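PDB 4OUA: proteolytically activated form of PPO4 Tyrosinase from Agaricus bisporus var. bisporus H97, which uses a pair of copper ions to hydroxylate monophenols to o-diphenols and oxidise these to o-quinones, the first step of melanin synthesis. Local coordinates for residues A[165-170]-A[197-202]; A[218-223]-A[371-376]. One frame throughout, in Å; residues are numbered along the deposited sequence.

Interaction 1: A[165-170]-A[197-202]; sequences ILRYSF and KKENIP
R167 and E199 join these two segments through a single salt bridge. NH2 of R167 donates to OE1 of E199 at 3.1 Å, with an N-H...O angle of 140°, so the bond is distinctly bent. The donor comes to OE1 from its syn side, close to the carboxylate plane, and OE1 in turn lies near the plane of the guanidinium, at its edge. The two flat groups are nevertheless turned 49° against each other. This is no paired, two-pronged bridge: OE2 of E199 stands 3.7 Å from the same NH2, and R167 NE, 4.2 Å from OE2, donates no hydrogen bond to the carboxylate.

The chain of R167 bends at chi3 (63°), which brings one guanidinium face back over its neighbour L166, whose CB lies 3.9 Å above the plane. The two long side chains together bridge backbones whose CA atoms, in R167 and E199, are 10.7 Å apart. Farther out, R167 packs on T188 and T189, and Y168 pairs with T189 through the backbone. N200 is the N-cap of helix 201-224, its OD1 accepting from A203 N, while D194 holds its ND2.

The bridge thus ties the loop after strand 158-162 to the residue just before that N-cap, away from the copper sites. R167 NH1 also has a long, weak ion pair with E147, a second acidic partner, and at this partly exposed site the attraction is probably softened by solvent.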
ATOM      1  N   ILE A 165       7.744  11.087   4.715  1.00 34.58           N
ATOM      2  CA  ILE A 165       6.793  10.612   3.716  1.00 34.43           C
ATOM      3  C   ILE A 165       7.290  10.859   2.292  1.00 31.99           C
ATOM      4  O   ILE A 165       6.938  10.123   1.370  1.00 34.19           O
ATOM      5  CB  ILE A 165       5.414  11.281   3.895  1.00 28.76           C
ATOM      6  CG1 ILE A 165       4.855  10.977   5.286  1.00 30.90           C
ATOM      7  CG2 ILE A 165       4.446  10.816   2.823  1.00 27.95           C
ATOM      8  CD1 ILE A 165       3.477  11.550   5.530  1.00 32.21           C
ATOM      9  N   LEU A 166       8.110  11.890   2.119  1.00 30.32           N
ATOM     10  CA  LEU A 166       8.616  12.245   0.797  1.00 32.89           C
ATOM     11  C   LEU A 166       9.510  11.162   0.197  1.00 33.99           C
ATOM     12  O   LEU A 166       9.356  10.793  -0.966  1.00 33.24           O
ATOM     13  CB  LEU A 166       9.383  13.569   0.855  1.00 26.75           C
ATOM     14  CG  LEU A 166       8.565  14.829   1.142  1.00 30.51           C
ATOM     15  CD1 LEU A 166       9.420  16.070   0.958  1.00 30.11           C
ATOM     16  CD2 LEU A 166       7.335  14.891   0.253  1.00 29.96           C
ATOM     17  N   ARG A 167      10.441  10.650   0.993  1.00 35.22           N
ATOM     18  CA  ARG A 167      11.436   9.718   0.478  1.00 33.90           C
ATOM     19  C   ARG A 167      12.047   8.862   1.580  1.00 37.47           C
ATOM     20  O   ARG A 167      12.059   9.255   2.746  1.00 40.84           O
ATOM     21  CB  ARG A 167      12.541  10.487  -0.246  1.00 38.17           C
ATOM     22  CG  ARG A 167      13.323  11.419   0.673  1.00 31.41           C
ATOM     23  CD  ARG A 167      14.254  12.334  -0.100  1.00 23.86           C
ATOM     24  NE  ARG A 167      13.528  13.240  -0.985  1.00 33.81           N
ATOM     25  CZ  ARG A 167      13.052  14.425  -0.620  1.00 33.62           C
ATOM     26  NH1 ARG A 167      13.214  14.855   0.625  1.00 27.49           N
ATOM     27  NH2 ARG A 167      12.408  15.183  -1.499  1.00 38.78           N
ATOM     28  N   TYR A 168      12.553   7.692   1.204  1.00 33.80           N
ATOM     29  CA  TYR A 168      13.327   6.867   2.124  1.00 30.64           C
ATOM     30  C   TYR A 168      14.814   6.988   1.816  1.00 36.93           C
ATOM     31  O   TYR A 168      15.217   6.987   0.652  1.00 37.09           O
ATOM     32  CB  TYR A 168      12.897   5.401   2.049  1.00 30.79           C
ATOM     33  CG  TYR A 168      13.834   4.466   2.782  1.00 31.68           C
ATOM     34  CD1 TYR A 168      13.909   4.475   4.169  1.00 34.04           C
ATOM     35  CD2 TYR A 168      14.646   3.580   2.089  1.00 32.44           C
ATOM     36  CE1 TYR A 168      14.767   3.627   4.846  1.00 29.66           C
ATOM     37  CE2 TYR A 168      15.507   2.727   2.757  1.00 32.33           C
ATOM     38  CZ  TYR A 168      15.562   2.754   4.135  1.00 33.23           C
ATOM     39  OH  TYR A 168      16.416   1.908   4.805  1.00 35.37           O
ATOM     40  N   SER A 169      15.626   7.096   2.862  1.00 31.10           N
ATOM     41  CA  SER A 169      17.070   7.171   2.696  1.00 34.45           C
ATOM     42  C   SER A 169      17.705   5.815   2.974  1.00 36.49           C
ATOM     43  O   SER A 169      17.644   5.313   4.094  1.00 38.45           O
ATOM     44  CB  SER A 169      17.670   8.234   3.618  1.00 39.01           C
ATOM     45  OG  SER A 169      17.126   9.516   3.350  1.00 38.24           O
ATOM     46  N   PHE A 170      18.306   5.220   1.948  1.00 36.45           N
ATOM     47  CA  PHE A 170      18.973   3.934   2.103  1.00 35.61           C
ATOM     48  C   PHE A 170      20.211   4.066   2.987  1.00 43.33           C
ATOM     49  O   PHE A 170      20.960   5.037   2.883  1.00 40.73           O
ATOM     50  CB  PHE A 170      19.360   3.355   0.740  1.00 34.70           C
ATOM     51  CG  PHE A 170      18.185   2.933  -0.097  1.00 40.04           C
ATOM     52  CD1 PHE A 170      17.581   3.823  -0.970  1.00 41.81           C
ATOM     53  CD2 PHE A 170      17.688   1.643  -0.015  1.00 39.28           C
ATOM     54  CE1 PHE A 170      16.501   3.435  -1.741  1.00 39.86           C
ATOM     55  CE2 PHE A 170      16.608   1.248  -0.783  1.00 35.20           C
ATOM     56  CZ  PHE A 170      16.013   2.145  -1.647  1.00 34.69           C
ATOM     57  N   LYS A 197      18.981  13.153 -13.383  1.00 51.43           N
ATOM     58  CA  LYS A 197      18.717  12.284 -12.237  1.00 47.17           C
ATOM     59  C   LYS A 197      18.239  13.047 -10.998  1.00 47.44           C
ATOM     60  O   LYS A 197      18.134  12.475  -9.912  1.00 40.59           O
ATOM     61  CB  LYS A 197      19.966  11.468 -11.896  1.00 42.26           C
ATOM     62  CG  LYS A 197      20.491  10.631 -13.055  1.00 49.65           C
ATOM     63  CD  LYS A 197      21.816   9.968 -12.706  1.00 60.64           C
ATOM     64  CE  LYS A 197      22.380   9.197 -13.890  1.00 70.58           C
ATOM     65  NZ  LYS A 197      22.540  10.059 -15.096  1.00 83.09           N
ATOM     66  N   LYS A 198      17.943  14.334 -11.164  1.00 50.42           N
ATOM     67  CA  LYS A 198      17.402  15.139 -10.072  1.00 44.20           C
ATOM     68  C   LYS A 198      15.886  14.996  -9.974  1.00 49.37           C
ATOM     69  O   LYS A 198      15.197  14.883 -10.989  1.00 49.03           O
ATOM     70  CB  LYS A 198      17.770  16.614 -10.248  1.00 45.16           C
ATOM     71  CG  LYS A 198      19.233  16.937 -10.008  1.00 52.02           C
ATOM     72  CD  LYS A 198      19.483  18.432 -10.138  1.00 65.13           C
ATOM     73  CE  LYS A 198      20.932  18.785  -9.852  1.00 66.29           C
ATOM     74  NZ  LYS A 198      21.188  20.244 -10.007  1.00 67.81           N
ATOM     75  N   GLU A 199      15.372  15.008  -8.749  1.00 44.73           N
ATOM     76  CA  GLU A 199      13.936  14.926  -8.515  1.00 41.83           C
ATOM     77  C   GLU A 199      13.222  16.172  -9.035  1.00 43.50           C
ATOM     78  O   GLU A 199      13.744  17.282  -8.937  1.00 42.01           O
ATOM     79  CB  GLU A 199      13.651  14.740  -7.024  1.00 43.60           C
ATOM     80  CG  GLU A 199      12.175  14.642  -6.671  1.00 43.15           C
ATOM     81  CD  GLU A 199      11.939  14.608  -5.173  1.00 50.75           C
ATOM     82  OE1 GLU A 199      12.151  15.647  -4.513  1.00 52.23           O
ATOM     83  OE2 GLU A 199      11.545  13.541  -4.654  1.00 54.28           O
ATOM     84  N   ASN A 200      12.028  15.983  -9.587  1.00 36.44           N
ATOM     85  CA  ASN A 200      11.238  17.095 -10.106  1.00 35.61           C
ATOM     86  C   ASN A 200       9.796  17.046  -9.604  1.00 36.95           C
ATOM     87  O   ASN A 200       8.904  16.550 -10.291  1.00 33.75           O
ATOM     88  CB  ASN A 200      11.258  17.098 -11.636  1.00 44.68           C
ATOM     89  CG  ASN A 200      10.742  18.400 -12.229  1.00 38.28           C
ATOM     90  OD1 ASN A 200      10.161  19.231 -11.532  1.00 30.49           O
ATOM     91  ND2 ASN A 200      10.952  18.576 -13.529  1.00 35.39           N
ATOM     92  N   ILE A 201       9.579  17.566  -8.402  1.00 37.58           N
ATOM     93  CA  ILE A 201       8.249  17.583  -7.800  1.00 37.85           C
ATOM     94  C   ILE A 201       7.272  18.514  -8.525  1.00 40.31           C
ATOM     95  O   ILE A 201       6.118  18.143  -8.741  1.00 41.06           O
ATOM     96  CB  ILE A 201       8.314  17.992  -6.317  1.00 29.62           C
ATOM     97  CG1 ILE A 201       9.129  16.970  -5.522  1.00 28.19           C
ATOM     98  CG2 ILE A 201       6.917  18.115  -5.738  1.00 34.11           C
ATOM     99  CD1 ILE A 201       9.235  17.289  -4.044  1.00 41.19           C
ATOM    100  N   PRO A 202       7.723  19.729  -8.892  1.00 38.97           N
ATOM    101  CA  PRO A 202       6.849  20.665  -9.612  1.00 35.68           C
ATOM    102  C   PRO A 202       6.240  20.054 -10.871  1.00 37.32           C
ATOM    103  O   PRO A 202       5.043  20.211 -11.113  1.00 41.32           O
ATOM    104  CB  PRO A 202       7.792  21.816  -9.971  1.00 32.13           C
ATOM    105  CG  PRO A 202       8.838  21.778  -8.919  1.00 32.58           C
ATOM    106  CD  PRO A 202       9.036  20.327  -8.591  1.00 32.55           C
TER

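Interaction 2: A[218-223]-A[371-376]; sequences KTYNML and DHIDRR
Y220 turns the edge of its ring, not a face, toward I373 and D374. D374 CA lies in the ring plane, 3.8 Å from Y220 CE1, and the carbonyl oxygen of I373 is also at this edge. Beyond them the phenol OH donates a hydrogen bond to D374 OD1 at 2.7 Å, arriving nearly in line with the CG-OD1 bond; ring and carboxylate planes are 50° apart.

The ring gets there because CG of Y220 is anti to the backbone N (chi1 -179°), which carries the hydroxyl across to the neighbouring helix. D374 starts out pointing away from Y220, yet its carboxylate swings back to receive the OH. Next to this polar pair the contact is apolar: I373 CG2 touches Y220 CD1 at 4.0 Å and L223 CD1 at 4.1 Å, while I373 CD1 reaches L223 CB at 3.9 Å.

The helix segments run antiparallel, at 162°, with axes 10.2 Å apart. Y377 touches both Y220 and L223, L295 of helix 277-295 packs on I373, and H288 of that helix touches L223, whose side chain is about 11 Å from that of the copper ligand H250. A phenylalanine in place of Y220 would probably leave D374 OD1 without its phenol donor, the polar tie between the two helices lost at this point.

D374 OD1 also forms a salt bridge with K224 NZ, so the hydroxyl and the ammonium share one oxygen. Such a setting would be expected to stabilise the carboxylate as an anion, directly beside a buried apolar layer.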
ATOM      1  N   LYS A 218     -11.108   6.105 -15.329  1.00 32.68           N
ATOM      2  CA  LYS A 218     -10.537   4.765 -15.292  1.00 33.08           C
ATOM      3  C   LYS A 218     -10.972   4.022 -14.033  1.00 36.32           C
ATOM      4  O   LYS A 218     -11.318   2.841 -14.085  1.00 33.53           O
ATOM      5  CB  LYS A 218      -9.010   4.815 -15.358  1.00 31.59           C
ATOM      6  CG  LYS A 218      -8.434   5.151 -16.722  1.00 33.33           C
ATOM      7  CD  LYS A 218      -6.983   4.698 -16.808  1.00 48.95           C
ATOM      8  CE  LYS A 218      -6.310   5.170 -18.087  1.00 52.19           C
ATOM      9  NZ  LYS A 218      -6.023   6.631 -18.060  1.00 59.23           N
ATOM     10  N   THR A 219     -10.950   4.725 -12.903  1.00 34.90           N
ATOM     11  CA  THR A 219     -11.314   4.132 -11.621  1.00 30.70           C
ATOM     12  C   THR A 219     -12.791   3.770 -11.577  1.00 26.38           C
ATOM     13  O   THR A 219     -13.167   2.723 -11.054  1.00 23.44           O
ATOM     14  CB  THR A 219     -10.997   5.079 -10.453  1.00 32.50           C
ATOM     15  OG1 THR A 219      -9.611   5.443 -10.493  1.00 38.33           O
ATOM     16  CG2 THR A 219     -11.301   4.402  -9.126  1.00 31.40           C
ATOM     17  N   TYR A 220     -13.622   4.647 -12.131  1.00 35.61           N
ATOM     18  CA  TYR A 220     -15.062   4.423 -12.186  1.00 30.43           C
ATOM     19  C   TYR A 220     -15.394   3.121 -12.906  1.00 28.00           C
ATOM     20  O   TYR A 220     -16.081   2.258 -12.358  1.00 30.80           O
ATOM     21  CB  TYR A 220     -15.754   5.603 -12.873  1.00 24.78           C
ATOM     22  CG  TYR A 220     -17.257   5.482 -12.959  1.00 31.68           C
ATOM     23  CD1 TYR A 220     -18.059   5.747 -11.857  1.00 33.75           C
ATOM     24  CD2 TYR A 220     -17.876   5.111 -14.147  1.00 37.00           C
ATOM     25  CE1 TYR A 220     -19.436   5.639 -11.934  1.00 32.62           C
ATOM     26  CE2 TYR A 220     -19.255   5.002 -14.232  1.00 31.71           C
ATOM     27  CZ  TYR A 220     -20.028   5.267 -13.123  1.00 33.14           C
ATOM     28  OH  TYR A 220     -21.396   5.158 -13.205  1.00 35.71           O
ATOM     29  N   ASN A 221     -14.894   2.979 -14.130  1.00 28.83           N
ATOM     30  CA  ASN A 221     -15.170   1.799 -14.943  1.00 33.13           C
ATOM     31  C   ASN A 221     -14.612   0.519 -14.331  1.00 33.72           C
ATOM     32  O   ASN A 221     -15.144  -0.569 -14.553  1.00 37.09           O
ATOM     33  CB  ASN A 221     -14.606   1.981 -16.353  1.00 38.66           C
ATOM     34  CG  ASN A 221     -15.242   3.143 -17.090  1.00 39.83           C
ATOM     35  OD1 ASN A 221     -16.455   3.346 -17.025  1.00 36.54           O
ATOM     36  ND2 ASN A 221     -14.423   3.918 -17.790  1.00 34.29           N
ATOM     37  N   MET A 222     -13.538   0.654 -13.561  1.00 34.13           N
ATOM     38  CA  MET A 222     -12.916  -0.492 -12.908  1.00 28.40           C
ATOM     39  C   MET A 222     -13.808  -1.033 -11.801  1.00 29.53           C
ATOM     40  O   MET A 222     -14.027  -2.240 -11.698  1.00 35.02           O
ATOM     41  CB  MET A 222     -11.545  -0.105 -12.349  1.00 32.72           C
ATOM     42  CG  MET A 222     -10.878  -1.173 -11.491  1.00 35.79           C
ATOM     43  SD  MET A 222     -11.220  -0.978  -9.731  1.00 35.29           S
ATOM     44  CE  MET A 222     -10.720   0.723  -9.473  1.00 26.77           C
ATOM     45  N   LEU A 223     -14.328  -0.125 -10.981  1.00 29.26           N
ATOM     46  CA  LEU A 223     -15.138  -0.490  -9.826  1.00 26.82           C
ATOM     47  C   LEU A 223     -16.503  -1.051 -10.214  1.00 33.58           C
ATOM     48  O   LEU A 223     -16.952  -2.053  -9.657  1.00 33.83           O
ATOM     49  CB  LEU A 223     -15.321   0.724  -8.913  1.00 26.66           C
ATOM     50  CG  LEU A 223     -14.052   1.248  -8.237  1.00 24.97           C
ATOM     51  CD1 LEU A 223     -14.312   2.578  -7.543  1.00 22.92           C
ATOM     52  CD2 LEU A 223     -13.515   0.220  -7.251  1.00 21.80           C
ATOM     53  N   ASP A 371     -24.285   4.017  -5.211  1.00 34.94           N
ATOM     54  CA  ASP A 371     -24.556   5.449  -5.260  1.00 33.79           C
ATOM     55  C   ASP A 371     -23.308   6.231  -4.881  1.00 35.61           C
ATOM     56  O   ASP A 371     -23.050   7.309  -5.415  1.00 36.43           O
ATOM     57  CB  ASP A 371     -25.710   5.825  -4.330  1.00 32.00           C
ATOM     58  CG  ASP A 371     -27.052   5.349  -4.842  1.00 32.10           C
ATOM     59  OD1 ASP A 371     -27.129   4.918  -6.012  1.00 35.78           O
ATOM     60  OD2 ASP A 371     -28.034   5.416  -4.074  1.00 32.90           O
ATOM     61  N   HIS A 372     -22.540   5.674  -3.949  1.00 35.07           N
ATOM     62  CA  HIS A 372     -21.302   6.290  -3.494  1.00 29.99           C
ATOM     63  C   HIS A 372     -20.299   6.413  -4.637  1.00 35.69           C
ATOM     64  O   HIS A 372     -19.731   7.482  -4.868  1.00 33.53           O
ATOM     65  CB  HIS A 372     -20.705   5.478  -2.342  1.00 34.50           C
ATOM     66  CG  HIS A 372     -19.425   6.037  -1.808  1.00 32.20           C
ATOM     67  ND1 HIS A 372     -19.273   7.365  -1.475  1.00 36.55           N
ATOM     68  CD2 HIS A 372     -18.235   5.445  -1.545  1.00 27.16           C
ATOM     69  CE1 HIS A 372     -18.046   7.568  -1.033  1.00 38.04           C
ATOM     70  NE2 HIS A 372     -17.395   6.420  -1.064  1.00 35.22           N
ATOM     71  N   ILE A 373     -20.093   5.313  -5.356  1.00 33.84           N
ATOM     72  CA  ILE A 373     -19.169   5.300  -6.484  1.00 36.68           C
ATOM     73  C   ILE A 373     -19.633   6.230  -7.601  1.00 32.65           C
ATOM     74  O   ILE A 373     -18.848   7.025  -8.119  1.00 33.07           O
ATOM     75  CB  ILE A 373     -18.995   3.880  -7.050  1.00 34.55           C
ATOM     76  CG1 ILE A 373     -18.445   2.946  -5.967  1.00 31.35           C
ATOM     77  CG2 ILE A 373     -18.080   3.901  -8.264  1.00 27.25           C
ATOM     78  CD1 ILE A 373     -18.272   1.513  -6.419  1.00 30.41           C
ATOM     79  N   ASP A 374     -20.909   6.127  -7.962  1.00 32.63           N
ATOM     80  CA  ASP A 374     -21.503   6.977  -8.992  1.00 35.62           C
ATOM     81  C   ASP A 374     -21.315   8.462  -8.698  1.00 34.29           C
ATOM     82  O   ASP A 374     -20.949   9.240  -9.577  1.00 31.06           O
ATOM     83  CB  ASP A 374     -22.997   6.680  -9.134  1.00 35.39           C
ATOM     84  CG  ASP A 374     -23.266   5.348  -9.794  1.00 35.87           C
ATOM     85  OD1 ASP A 374     -22.521   4.988 -10.728  1.00 33.55           O
ATOM     86  OD2 ASP A 374     -24.227   4.665  -9.378  1.00 39.81           O
ATOM     87  N   ARG A 375     -21.572   8.843  -7.454  1.00 32.79           N
ATOM     88  CA  ARG A 375     -21.535  10.239  -7.045  1.00 29.58           C
ATOM     89  C   ARG A 375     -20.109  10.769  -6.912  1.00 44.31           C
ATOM     90  O   ARG A 375     -19.876  11.974  -7.011  1.00 46.14           O
ATOM     91  CB  ARG A 375     -22.288  10.407  -5.721  1.00 39.79           C
ATOM     92  CG  ARG A 375     -22.078  11.742  -5.030  1.00 39.61           C
ATOM     93  CD  ARG A 375     -23.000  11.879  -3.832  1.00 35.59           C
ATOM     94  NE  ARG A 375     -23.008  10.673  -3.011  1.00 41.19           N
ATOM     95  CZ  ARG A 375     -24.039   9.839  -2.918  1.00 40.27           C
ATOM     96  NH1 ARG A 375     -25.157  10.084  -3.587  1.00 37.10           N
ATOM     97  NH2 ARG A 375     -23.957   8.764  -2.146  1.00 43.91           N
ATOM     98  N   ARG A 376     -19.154   9.867  -6.703  1.00 42.59           N
ATOM     99  CA  ARG A 376     -17.778  10.277  -6.448  1.00 36.92           C
ATOM    100  C   ARG A 376     -16.876  10.139  -7.673  1.00 35.15           C
ATOM    101  O   ARG A 376     -16.017  10.986  -7.913  1.00 39.89           O
ATOM    102  CB  ARG A 376     -17.197   9.470  -5.283  1.00 40.15           C
ATOM    103  CG  ARG A 376     -15.823   9.934  -4.824  1.00 35.34           C
ATOM    104  CD  ARG A 376     -15.440   9.277  -3.507  1.00 41.41           C
ATOM    105  NE  ARG A 376     -14.159   9.757  -2.994  1.00 44.15           N
ATOM    106  CZ  ARG A 376     -14.014  10.845  -2.243  1.00 41.34           C
ATOM    107  NH1 ARG A 376     -15.071  11.578  -1.922  1.00 40.48           N
ATOM    108  NH2 ARG A 376     -12.810  11.205  -1.817  1.00 38.83           N
TER

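Helix 201-224 ties the two contacts together. Interaction 1 sits at its start, where the incoming loop meets the loop after strand 158-162; interaction 2 lies near its end, against helix 362-377. Along the chain they come in series, the first closing before the second opens. Their centres are 31 Å apart and their nearest atoms about 18 Å, so they do not touch. Interaction 1 joins parts close in sequence, whereas interaction 2 brings helix 362-377, near the C-terminus, against helix 201-224, beside helices 246-258 and 277-295, which carry the ligands of one copper. Different parts of the fold thus meet the lead-in to this helix and its last turns.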